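Local coordinates for protein HTLV-2 integrase catalytic core domain (Human T-cell leukemia virus 2, PDB 6QBW) that probably joins viral DNA to host DNA as the catalytic core domain of a retroviral integrase, a metal-dependent nucleotidyltransferase with the RNase H fold, at residues N7-G12 with V30-G35; C25-V30 with S40-E45. All coordinates share one frame; numbering follows the deposited sequence.

Contact 1. Residues N7-G12 with V30-G35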
# COMPACT_ATOMS: atom_id res chain seq x y z
N ASN A 7 -1.32 8.05 17.34
CA ASN A 7 -2.66 8.50 16.98
C ASN A 7 -3.44 9.18 18.11
O ASN A 7 -4.65 9.38 18.00
CB ASN A 7 -3.47 7.34 16.37
CG ASN A 7 -2.82 6.77 15.13
OD1 ASN A 7 -2.18 7.49 14.36
ND2 ASN A 7 -2.97 5.47 14.92
N HIS A 8 -2.76 9.58 19.18
CA HIS A 8 -3.38 10.41 20.21
C HIS A 8 -3.53 11.82 19.65
O HIS A 8 -4.63 12.35 19.55
CB HIS A 8 -2.56 10.40 21.51
CG HIS A 8 -3.14 11.23 22.62
ND1 HIS A 8 -2.39 11.66 23.69
CD2 HIS A 8 -4.39 11.71 22.81
CE1 HIS A 8 -3.16 12.37 24.50
NE2 HIS A 8 -4.37 12.42 23.99
N ILE A 9 -2.41 12.42 19.25
CA ILE A 9 -2.39 13.78 18.72
C ILE A 9 -1.53 13.87 17.46
O ILE A 9 -0.35 13.52 17.49
CB ILE A 9 -1.82 14.78 19.74
CG1 ILE A 9 -2.64 14.78 21.03
CG2 ILE A 9 -1.77 16.18 19.14
CD1 ILE A 9 -1.90 15.40 22.20
N TRP A 10 -2.13 14.34 16.37
CA TRP A 10 -1.39 14.63 15.14
C TRP A 10 -1.27 16.14 14.98
O TRP A 10 -2.04 16.90 15.57
CB TRP A 10 -2.14 14.11 13.92
CG TRP A 10 -2.13 12.63 13.71
CD1 TRP A 10 -1.67 11.67 14.56
CD2 TRP A 10 -2.66 11.95 12.57
NE1 TRP A 10 -1.86 10.43 14.01
CE2 TRP A 10 -2.47 10.58 12.79
CE3 TRP A 10 -3.27 12.37 11.39
CZ2 TRP A 10 -2.87 9.61 11.86
CZ3 TRP A 10 -3.67 11.41 10.46
CH2 TRP A 10 -3.46 10.05 10.70
N GLN A 11 -0.31 16.55 14.15
CA GLN A 11 -0.25 17.90 13.64
C GLN A 11 -0.33 17.86 12.12
O GLN A 11 0.15 16.92 11.49
CB GLN A 11 1.03 18.58 14.08
CG GLN A 11 1.04 18.95 15.55
CD GLN A 11 2.35 19.57 15.99
OE1 GLN A 11 3.20 19.90 15.17
NE2 GLN A 11 2.51 19.74 17.30
N GLY A 12 -0.96 18.88 11.55
CA GLY A 12 -1.16 18.95 10.10
C GLY A 12 -0.87 20.34 9.57
O GLY A 12 -1.14 21.34 10.23
N VAL A 30 1.79 14.64 10.55
CA VAL A 30 2.77 13.95 11.39
C VAL A 30 2.17 13.62 12.75
O VAL A 30 1.46 14.43 13.34
CB VAL A 30 4.08 14.76 11.57
CG1 VAL A 30 3.84 16.07 12.31
CG2 VAL A 30 5.15 13.94 12.31
N ASP A 31 2.47 12.42 13.24
CA ASP A 31 2.05 12.00 14.57
C ASP A 31 3.03 12.54 15.60
O ASP A 31 4.24 12.42 15.43
CB ASP A 31 2.01 10.48 14.63
CG ASP A 31 1.56 9.97 15.98
OD1 ASP A 31 2.41 9.86 16.89
OD2 ASP A 31 0.35 9.67 16.12
N THR A 32 2.50 13.13 16.68
CA THR A 32 3.33 13.85 17.65
C THR A 32 4.08 12.95 18.64
O THR A 32 5.01 13.41 19.30
CB THR A 32 2.51 14.88 18.45
OG1 THR A 32 1.50 14.21 19.22
CG2 THR A 32 1.86 15.89 17.52
N PHE A 33 3.67 11.69 18.74
CA PHE A 33 4.35 10.71 19.60
C PHE A 33 5.40 9.91 18.82
O PHE A 33 6.53 9.78 19.27
CB PHE A 33 3.33 9.76 20.23
CG PHE A 33 3.96 8.59 20.93
CD1 PHE A 33 4.33 8.67 22.25
CD2 PHE A 33 4.15 7.39 20.25
CE1 PHE A 33 4.91 7.58 22.89
CE2 PHE A 33 4.73 6.30 20.88
CZ PHE A 33 5.10 6.40 22.21
N SER A 34 5.02 9.37 17.67
CA SER A 34 5.92 8.51 16.89
C SER A 34 6.79 9.30 15.91
O SER A 34 7.90 8.87 15.59
CB SER A 34 5.10 7.48 16.11
OG SER A 34 4.28 8.09 15.14
N GLY A 35 6.28 10.43 15.43
CA GLY A 35 6.95 11.21 14.39
C GLY A 35 6.67 10.67 12.99
O GLY A 35 7.23 11.15 12.02
O HOH W 1 0.02 10.83 18.89
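The open end of the first beta hairpin of the RNase H fold is closed here, where the start of strand 9-19 pairs with the end of strand 22-31. Gln11 and Val30 form an antiparallel hydrogen-bonded pair, Gln11 N reaching Val30 O at 2.9 Å and Val30 N reaching Gln11 O at 3.0 Å; Trp10 and Asp31 form the next, non-hydrogen-bonded pair. Beyond it Ile9 O accepts two bonds from Thr32: the backbone N lies at 3.0 Å, and OG1 comes in above the carbonyl plane at 2.6 Å. That second grip depends on chi1 of 63°, which sets OG1 between the backbone N and the carbonyl carbon of Thr32. The methyl CG2 of the same residue rests against Gln11 CG. Asp31 divides its carboxylate between the segments. Asp31 OD2 takes Asn7 N on its syn side at 2.6 Å. A water that accepts from Ile9 N also lies within hydrogen-bonding distance of Asp31 OD2, though it has more acceptors in reach than protons to give. Asp31 OD1 accepts from Phe33 N, an Asx turn, and from Ser34 N, extending it to an Asx motif. The Trp10 ring packs on helix 47-61 and stands 75° from the Asp31 carboxylate plane. Trp10 NE1 donates to an in-plane lone pair of Asn7 OD1 at 3.0 Å, bent to 138° at the hydrogen.

Contact 2. Residues C25-V30 with S40-E45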
# COMPACT_ATOMS: atom_id res chain seq x y z
N CYS A 25 1.01 22.12 -3.40
CA CYS A 25 0.59 22.20 -2.01
C CYS A 25 0.89 20.86 -1.37
O CYS A 25 0.28 19.85 -1.70
CB CYS A 25 -0.90 22.54 -1.90
SG CYS A 25 -1.30 24.24 -2.36
N LEU A 26 1.88 20.86 -0.47
CA LEU A 26 2.20 19.69 0.31
C LEU A 26 1.34 19.66 1.55
O LEU A 26 1.53 20.45 2.46
CB LEU A 26 3.68 19.69 0.72
CG LEU A 26 4.72 19.54 -0.39
CD1 LEU A 26 6.07 19.26 0.24
CD2 LEU A 26 4.35 18.43 -1.37
N HIS A 27 0.36 18.76 1.56
CA HIS A 27 -0.40 18.48 2.77
C HIS A 27 0.47 17.54 3.61
O HIS A 27 0.93 16.52 3.10
CB HIS A 27 -1.74 17.83 2.42
CG HIS A 27 -2.71 18.75 1.76
ND1 HIS A 27 -2.51 19.27 0.50
CD2 HIS A 27 -3.90 19.24 2.18
CE1 HIS A 27 -3.53 20.05 0.17
NE2 HIS A 27 -4.39 20.05 1.17
N VAL A 28 0.71 17.90 4.86
CA VAL A 28 1.60 17.12 5.73
C VAL A 28 0.95 16.76 7.06
O VAL A 28 0.46 17.63 7.77
CB VAL A 28 2.93 17.87 6.00
CG1 VAL A 28 3.82 17.05 6.92
CG2 VAL A 28 3.63 18.16 4.69
N TRP A 29 0.95 15.47 7.38
CA TRP A 29 0.38 14.98 8.62
C TRP A 29 1.42 14.17 9.36
O TRP A 29 1.89 13.15 8.86
CB TRP A 29 -0.85 14.12 8.32
CG TRP A 29 -1.95 14.90 7.68
CD1 TRP A 29 -2.23 14.98 6.35
CD2 TRP A 29 -2.90 15.74 8.34
NE1 TRP A 29 -3.31 15.80 6.14
CE2 TRP A 29 -3.74 16.28 7.35
CE3 TRP A 29 -3.12 16.08 9.68
CZ2 TRP A 29 -4.79 17.15 7.65
CZ3 TRP A 29 -4.16 16.94 9.98
CH2 TRP A 29 -4.98 17.47 8.97
N VAL A 30 1.79 14.64 10.55
CA VAL A 30 2.77 13.95 11.39
C VAL A 30 2.17 13.62 12.75
O VAL A 30 1.46 14.43 13.34
CB VAL A 30 4.08 14.76 11.57
CG1 VAL A 30 3.84 16.07 12.31
CG2 VAL A 30 5.15 13.94 12.31
N SER A 40 1.08 14.34 1.00
CA SER A 40 0.40 14.28 -0.29
C SER A 40 0.71 15.54 -1.08
O SER A 40 0.61 16.65 -0.56
CB SER A 40 -1.11 14.17 -0.10
OG SER A 40 -1.46 13.12 0.79
N CYS A 41 1.09 15.36 -2.34
CA CYS A 41 1.29 16.48 -3.25
C CYS A 41 -0.03 16.80 -3.93
O CYS A 41 -0.67 15.92 -4.50
CB CYS A 41 2.34 16.13 -4.29
SG CYS A 41 3.14 17.58 -5.01
N LYS A 42 -0.44 18.07 -3.88
CA LYS A 42 -1.71 18.50 -4.47
C LYS A 42 -1.54 19.76 -5.31
O LYS A 42 -0.74 20.64 -4.97
CB LYS A 42 -2.75 18.75 -3.38
CG LYS A 42 -3.03 17.57 -2.47
CD LYS A 42 -3.77 16.47 -3.21
CE LYS A 42 -4.14 15.34 -2.26
NZ LYS A 42 -4.75 14.19 -2.98
N LYS A 43 -2.30 19.86 -6.40
CA LYS A 43 -2.31 21.06 -7.22
C LYS A 43 -3.03 22.17 -6.48
O LYS A 43 -2.54 23.30 -6.42
CB LYS A 43 -3.00 20.79 -8.56
CG LYS A 43 -2.27 19.80 -9.45
CD LYS A 43 -1.09 20.44 -10.17
CE LYS A 43 -0.52 19.52 -11.25
NZ LYS A 43 0.25 20.28 -12.28
N LYS A 44 -4.18 21.85 -5.89
CA LYS A 44 -4.99 22.83 -5.16
C LYS A 44 -4.99 22.57 -3.65
O LYS A 44 -4.30 21.67 -3.16
CB LYS A 44 -6.42 22.83 -5.72
CG LYS A 44 -6.50 23.47 -7.10
CD LYS A 44 -7.89 23.38 -7.74
CE LYS A 44 -8.37 21.94 -7.90
NZ LYS A 44 -7.33 20.99 -8.40
N GLU A 45 -5.74 23.40 -2.93
CA GLU A 45 -5.85 23.31 -1.47
C GLU A 45 -7.31 23.31 -0.98
O GLU A 45 -7.57 23.50 0.21
CB GLU A 45 -5.09 24.50 -0.86
CG GLU A 45 -4.68 24.34 0.59
CD GLU A 45 -4.18 25.64 1.19
OE1 GLU A 45 -3.20 26.22 0.66
OE2 GLU A 45 -4.77 26.09 2.19
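The imidazole of His27 meets Lys42 and the turn after it in different ways: Lys44 O lies in the ring plane at the CE1 edge, 3.8 Å from His27 CE1, with Glu45 CA near the same plane, while Lys42 CG approaches obliquely to 3.5 Å from His27 ND1. The His27 and Lys42 side chains cross at about a right angle. Lys42 bends at chi2 (-70°), and its amino end leads away from strand 25-30, so the contact with the ring is made by the aliphatic root of the chain. Thr50 and Ala53 of helix 47-61 also touch His27, and the ring's NE2 is buried without a polar partner in the model. Beneath these side chains lies the second antiparallel hairpin of the RNase H-like sheet, strand 22-31 against strand 37-42, with segment axes 4.8 Å apart at closest approach. Cys25 and Lys42 are a hydrogen-bonded pair, with Cys25 N to Lys42 O at 2.8 Å; His27 and Ser40 form another, with Ser40 N to His27 O at 3.0 Å. Between them Leu26 faces Cys41 in a non-hydrogen-bonded pair, and Leu26 CD2 lies 3.9 Å from Cys41 SG on the side of the sheet where helices 104-122 and 128-142 pack. On the other side, Cys25 CB approaches Lys44 O to 3.7 Å, and its SG sits 4.1 Å from Glu45 OE1.

In the fold
From the N terminus, the chain runs through 7-12 along strand 9-19, turns, and comes back on strand 22-31; contact 1 closes this loop across 17 intervening residues, nearly all strand. Before that strand ends it has already supplied 25-30 to contact 2, which closes when strand 37-42 returns, after nine residues. The segments therefore alternate, and the contacts cross, sharing Val30. With strand 22-31 between its two neighbours, they join three consecutive strands of the five-stranded mixed sheet. Their centres lie 16 Å apart, yet they touch through Trp29, whose CE3 packs 3.5 Å from Gly12 CA and 4.1 Å from Trp10 CE3, beside helix 47-61.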